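Local coordinates for uncharacterized protein (Desulfotomaculum acetoxidans, PDB 3U4Y) that is of unknown function but folds as a seven-bladed beta-propeller related to the lactonase family, at residues Thr100-Gln111 / Ser122-Ile133. Sequence-based numbering, arbitrary orientation.
Sequences TVTGLNHPFNMQ and STIPIPYDAVGI
Met-110 and Ile-124 face each other as an antiparallel hydrogen-bonded pair in the outer hairpin of a beta-propeller blade, where strand 119-125 forms the blade's outermost edge. The axes of the short strand segments 109-111 and 122-125 approach to 4.5 Å with their directions 159° apart. Two backbone bonds fix the register: Met-110 N to Ile-124 O at 2.7 Å and Ile-124 N to Met-110 O at 3.0 Å. A third, Ile-126 N to Phe-108 O at 2.9 Å, continues the pairing just past the strand end; its N-H points at the oxygen almost straight (170°), although the donor stands above the carbonyl plane. The chain then passes through a type I turn, Pro-127 to Ala-130, into 130-133, the start of the first strand of the next blade.

Ile-126 packs inside the bend between the hairpin and the linker to the next blade. A chi1 of 64° tucks CG1 into the notch flanked by N and C and turns CG2 anti to the carbonyl carbon, and the two branches part: CG2 meets Met-110 CB at 3.6 Å, while CD1 reaches Thr-102 CG2 at 3.7 Å. Replacing this residue with an alanine would probably open a gap between Met-110 and Thr-102, since both branches making those contacts would be missing. Beside it, Phe-108 CD1 and CE1 lie against CA and CB of Tyr-128, whose carbonyl oxygen sits over one ring face.

Where the two blades meet, Val-101 and Ile-133 run alongside with opposite headings, CG2 of Val-101 coming to 3.9 Å from CB of Ile-133. Ile-145 of the next blade adds to this apolar layer by touching both Val-101 and Met-110. The selenomethionine side chain of Met-110 runs out extended, then bends at its last torsion, and its CE ends 4.0 Å from Ile-133 CD1.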
loop_
_atom_site.group_PDB
_atom_site.type_symbol
_atom_site.label_atom_id
_atom_site.label_comp_id
_atom_site.label_asym_id
_atom_site.label_seq_id
_atom_site.Cartn_x
_atom_site.Cartn_y
_atom_site.Cartn_z
ATOM N N THR A 100 4.387 10.377 -0.579
ATOM C CA THR A 100 3.533 10.108 -1.722
ATOM C C THR A 100 4.304 10.018 -3.019
ATOM O O THR A 100 5.284 10.723 -3.245
ATOM C CB THR A 100 2.502 11.212 -1.907
ATOM O OG1 THR A 100 2.213 11.799 -0.638
ATOM C CG2 THR A 100 1.237 10.650 -2.507
ATOM N N VAL A 101 3.821 9.156 -3.892
ATOM C CA VAL A 101 4.458 8.967 -5.165
ATOM C C VAL A 101 3.478 9.347 -6.280
ATOM O O VAL A 101 2.262 9.408 -6.069
ATOM C CB VAL A 101 4.997 7.523 -5.258
ATOM C CG1 VAL A 101 4.707 6.878 -6.617
ATOM C CG2 VAL A 101 6.475 7.520 -4.931
ATOM N N THR A 102 4.014 9.615 -7.461
ATOM C CA THR A 102 3.218 10.124 -8.564
ATOM C C THR A 102 2.082 9.208 -9.002
ATOM O O THR A 102 2.126 7.993 -8.791
ATOM C CB THR A 102 4.094 10.370 -9.777
ATOM O OG1 THR A 102 3.395 11.200 -10.711
ATOM C CG2 THR A 102 4.448 9.051 -10.414
ATOM N N GLY A 103 1.068 9.826 -9.611
ATOM C CA GLY A 103 -0.027 9.132 -10.269
ATOM C C GLY A 103 0.044 9.374 -11.778
ATOM O O GLY A 103 1.125 9.576 -12.334
ATOM N N LEU A 104 -1.105 9.378 -12.448
ATOM C CA LEU A 104 -1.123 9.476 -13.903
ATOM C C LEU A 104 -0.586 10.791 -14.467
ATOM O O LEU A 104 0.234 10.773 -15.386
ATOM C CB LEU A 104 -2.528 9.218 -14.445
ATOM C CG LEU A 104 -2.665 8.531 -15.810
ATOM C CD1 LEU A 104 -3.902 9.043 -16.514
ATOM C CD2 LEU A 104 -1.441 8.730 -16.682
ATOM N N ASN A 105 -1.041 11.933 -13.962
ATOM C CA ASN A 105 -0.617 13.179 -14.610
ATOM C C ASN A 105 0.705 13.688 -14.088
ATOM O O ASN A 105 1.047 13.485 -12.926
ATOM C CB ASN A 105 -1.697 14.270 -14.590
ATOM C CG ASN A 105 -2.460 14.302 -13.295
ATOM O OD1 ASN A 105 -3.122 13.326 -12.939
ATOM N ND2 ASN A 105 -2.389 15.426 -12.583
ATOM N N HIS A 106 1.458 14.325 -14.972
ATOM C CA HIS A 106 2.790 14.767 -14.627
ATOM C C HIS A 106 2.686 16.177 -14.058
ATOM O O HIS A 106 1.613 16.759 -14.066
ATOM C CB HIS A 106 3.698 14.716 -15.861
ATOM C CG HIS A 106 3.415 15.790 -16.865
ATOM N ND1 HIS A 106 2.197 15.915 -17.499
ATOM C CD2 HIS A 106 4.192 16.793 -17.339
ATOM C CE1 HIS A 106 2.233 16.953 -18.318
ATOM N NE2 HIS A 106 3.432 17.501 -18.240
ATOM N N PRO A 107 3.797 16.735 -13.561
ATOM C CA PRO A 107 5.108 16.094 -13.445
ATOM C C PRO A 107 5.113 14.949 -12.439
ATOM O O PRO A 107 4.112 14.689 -11.769
ATOM C CB PRO A 107 6.016 17.231 -12.968
ATOM C CG PRO A 107 5.091 18.265 -12.409
ATOM C CD PRO A 107 3.857 18.165 -13.240
ATOM N N PHE A 108 6.242 14.262 -12.347
ATOM C CA PHE A 108 6.336 13.091 -11.498
ATOM C C PHE A 108 7.212 13.420 -10.306
ATOM O O PHE A 108 8.417 13.622 -10.437
ATOM C CB PHE A 108 6.873 11.901 -12.297
ATOM C CG PHE A 108 6.148 11.680 -13.606
ATOM C CD1 PHE A 108 6.802 11.870 -14.826
ATOM C CD2 PHE A 108 4.798 11.321 -13.617
ATOM C CE1 PHE A 108 6.126 11.689 -16.034
ATOM C CE2 PHE A 108 4.111 11.134 -14.816
ATOM C CZ PHE A 108 4.776 11.318 -16.028
ATOM N N ASN A 109 6.586 13.508 -9.140
ATOM C CA ASN A 109 7.326 13.828 -7.938
ATOM C C ASN A 109 7.018 12.928 -6.771
ATOM O O ASN A 109 5.929 12.364 -6.661
ATOM C CB ASN A 109 7.028 15.251 -7.491
ATOM C CG ASN A 109 7.469 16.263 -8.475
ATOM O OD1 ASN A 109 8.656 16.540 -8.609
ATOM N ND2 ASN A 109 6.513 16.853 -9.164
HETATM N N MSE A 110 7.991 12.834 -5.877
HETATM C CA MSE A 110 7.769 12.255 -4.572
HETATM C C MSE A 110 7.626 13.395 -3.579
HETATM O O MSE A 110 8.384 14.351 -3.620
HETATM C CB MSE A 110 8.934 11.353 -4.189
HETATM C CG MSE A 110 8.963 10.993 -2.723
HETATM SE SE MSE A 110 10.394 9.749 -2.288
HETATM C CE MSE A 110 9.730 8.290 -3.386
ATOM N N GLN A 111 6.652 13.293 -2.684
ATOM C CA GLN A 111 6.324 14.395 -1.792
ATOM C C GLN A 111 6.105 13.890 -0.385
ATOM O O GLN A 111 5.392 12.898 -0.194
ATOM C CB GLN A 111 5.037 15.075 -2.257
ATOM C CG GLN A 111 5.013 15.495 -3.721
ATOM C CD GLN A 111 3.859 16.423 -4.013
ATOM O OE1 GLN A 111 3.952 17.626 -3.778
ATOM N NE2 GLN A 111 2.752 15.872 -4.496
ATOM N N SER A 122 8.795 18.501 1.530
ATOM C CA SER A 122 9.775 18.322 0.470
ATOM C C SER A 122 9.167 17.753 -0.786
ATOM O O SER A 122 8.190 17.004 -0.756
ATOM C CB SER A 122 10.946 17.444 0.921
ATOM O OG SER A 122 11.967 17.428 -0.067
ATOM N N THR A 123 9.775 18.123 -1.899
ATOM C CA THR A 123 9.355 17.625 -3.186
ATOM C C THR A 123 10.590 17.347 -4.025
ATOM O O THR A 123 11.498 18.169 -4.115
ATOM C CB THR A 123 8.427 18.627 -3.876
ATOM O OG1 THR A 123 7.359 18.970 -2.979
ATOM C CG2 THR A 123 7.853 18.027 -5.143
ATOM N N ILE A 124 10.643 16.153 -4.593
ATOM C CA ILE A 124 11.699 15.814 -5.531
ATOM C C ILE A 124 11.121 15.038 -6.708
ATOM O O ILE A 124 10.128 14.315 -6.571
ATOM C CB ILE A 124 12.885 15.051 -4.857
ATOM C CG1 ILE A 124 12.494 13.633 -4.434
ATOM C CG2 ILE A 124 13.431 15.833 -3.660
ATOM C CD1 ILE A 124 13.675 12.829 -3.981
ATOM N N PRO A 125 11.744 15.196 -7.878
ATOM C CA PRO A 125 11.317 14.528 -9.110
ATOM C C PRO A 125 11.706 13.049 -9.127
ATOM O O PRO A 125 12.781 12.639 -8.661
ATOM C CB PRO A 125 12.093 15.281 -10.187
ATOM C CG PRO A 125 13.352 15.632 -9.502
ATOM C CD PRO A 125 12.997 15.938 -8.067
ATOM N N ILE A 126 10.804 12.255 -9.684
ATOM C CA ILE A 126 11.004 10.831 -9.821
ATOM C C ILE A 126 10.808 10.477 -11.299
ATOM O O ILE A 126 10.209 11.250 -12.052
ATOM C CB ILE A 126 10.035 10.078 -8.883
ATOM C CG1 ILE A 126 8.584 10.314 -9.289
ATOM C CG2 ILE A 126 10.201 10.591 -7.468
ATOM C CD1 ILE A 126 7.603 9.465 -8.544
ATOM N N PRO A 127 11.336 9.329 -11.734
ATOM C CA PRO A 127 11.276 8.983 -13.155
ATOM C C PRO A 127 9.864 8.716 -13.624
ATOM O O PRO A 127 8.997 8.397 -12.821
ATOM C CB PRO A 127 12.086 7.685 -13.242
ATOM C CG PRO A 127 12.912 7.664 -12.028
ATOM C CD PRO A 127 12.111 8.346 -10.968
ATOM N N TYR A 128 9.676 8.824 -14.934
ATOM C CA TYR A 128 8.409 8.586 -15.618
ATOM C C TYR A 128 7.694 7.270 -15.288
ATOM O O TYR A 128 6.471 7.235 -15.225
ATOM C CB TYR A 128 8.634 8.671 -17.133
ATOM C CG TYR A 128 9.343 7.481 -17.698
ATOM C CD1 TYR A 128 8.644 6.482 -18.355
ATOM C CD2 TYR A 128 10.704 7.341 -17.559
ATOM C CE1 TYR A 128 9.289 5.377 -18.867
ATOM C CE2 TYR A 128 11.369 6.230 -18.061
ATOM C CZ TYR A 128 10.661 5.251 -18.720
ATOM O OH TYR A 128 11.326 4.149 -19.223
ATOM N N ASP A 129 8.450 6.197 -15.070
ATOM C CA ASP A 129 7.860 4.861 -14.926
ATOM C C ASP A 129 7.616 4.462 -13.491
ATOM O O ASP A 129 7.363 3.291 -13.219
ATOM C CB ASP A 129 8.733 3.788 -15.591
ATOM C CG ASP A 129 10.185 3.881 -15.179
ATOM O OD1 ASP A 129 10.616 4.937 -14.670
ATOM O OD2 ASP A 129 10.908 2.900 -15.388
ATOM N N ALA A 130 7.681 5.446 -12.597
ATOM C CA ALA A 130 7.599 5.243 -11.155
ATOM C C ALA A 130 6.198 4.881 -10.635
ATOM O O ALA A 130 5.269 5.668 -10.774
ATOM C CB ALA A 130 8.078 6.484 -10.479
ATOM N N VAL A 131 6.048 3.695 -10.047
ATOM C CA VAL A 131 4.831 3.338 -9.309
ATOM C C VAL A 131 5.148 2.575 -8.021
ATOM O O VAL A 131 6.147 1.861 -7.936
ATOM C CB VAL A 131 3.824 2.519 -10.147
ATOM C CG1 VAL A 131 3.595 3.198 -11.462
ATOM C CG2 VAL A 131 4.317 1.114 -10.374
ATOM N N GLY A 132 4.282 2.730 -7.031
ATOM C CA GLY A 132 4.458 2.085 -5.750
ATOM C C GLY A 132 5.454 2.788 -4.850
ATOM O O GLY A 132 6.457 3.338 -5.316
ATOM N N ILE A 133 5.161 2.785 -3.550
ATOM C CA ILE A 133 6.100 3.281 -2.548
ATOM C C ILE A 133 6.067 2.393 -1.312
ATOM O O ILE A 133 5.053 1.747 -0.996
ATOM C CB ILE A 133 5.871 4.778 -2.176
ATOM C CG1 ILE A 133 7.040 5.332 -1.375
ATOM C CG2 ILE A 133 4.621 4.967 -1.368
ATOM C CD1 ILE A 133 6.881 6.785 -1.038
#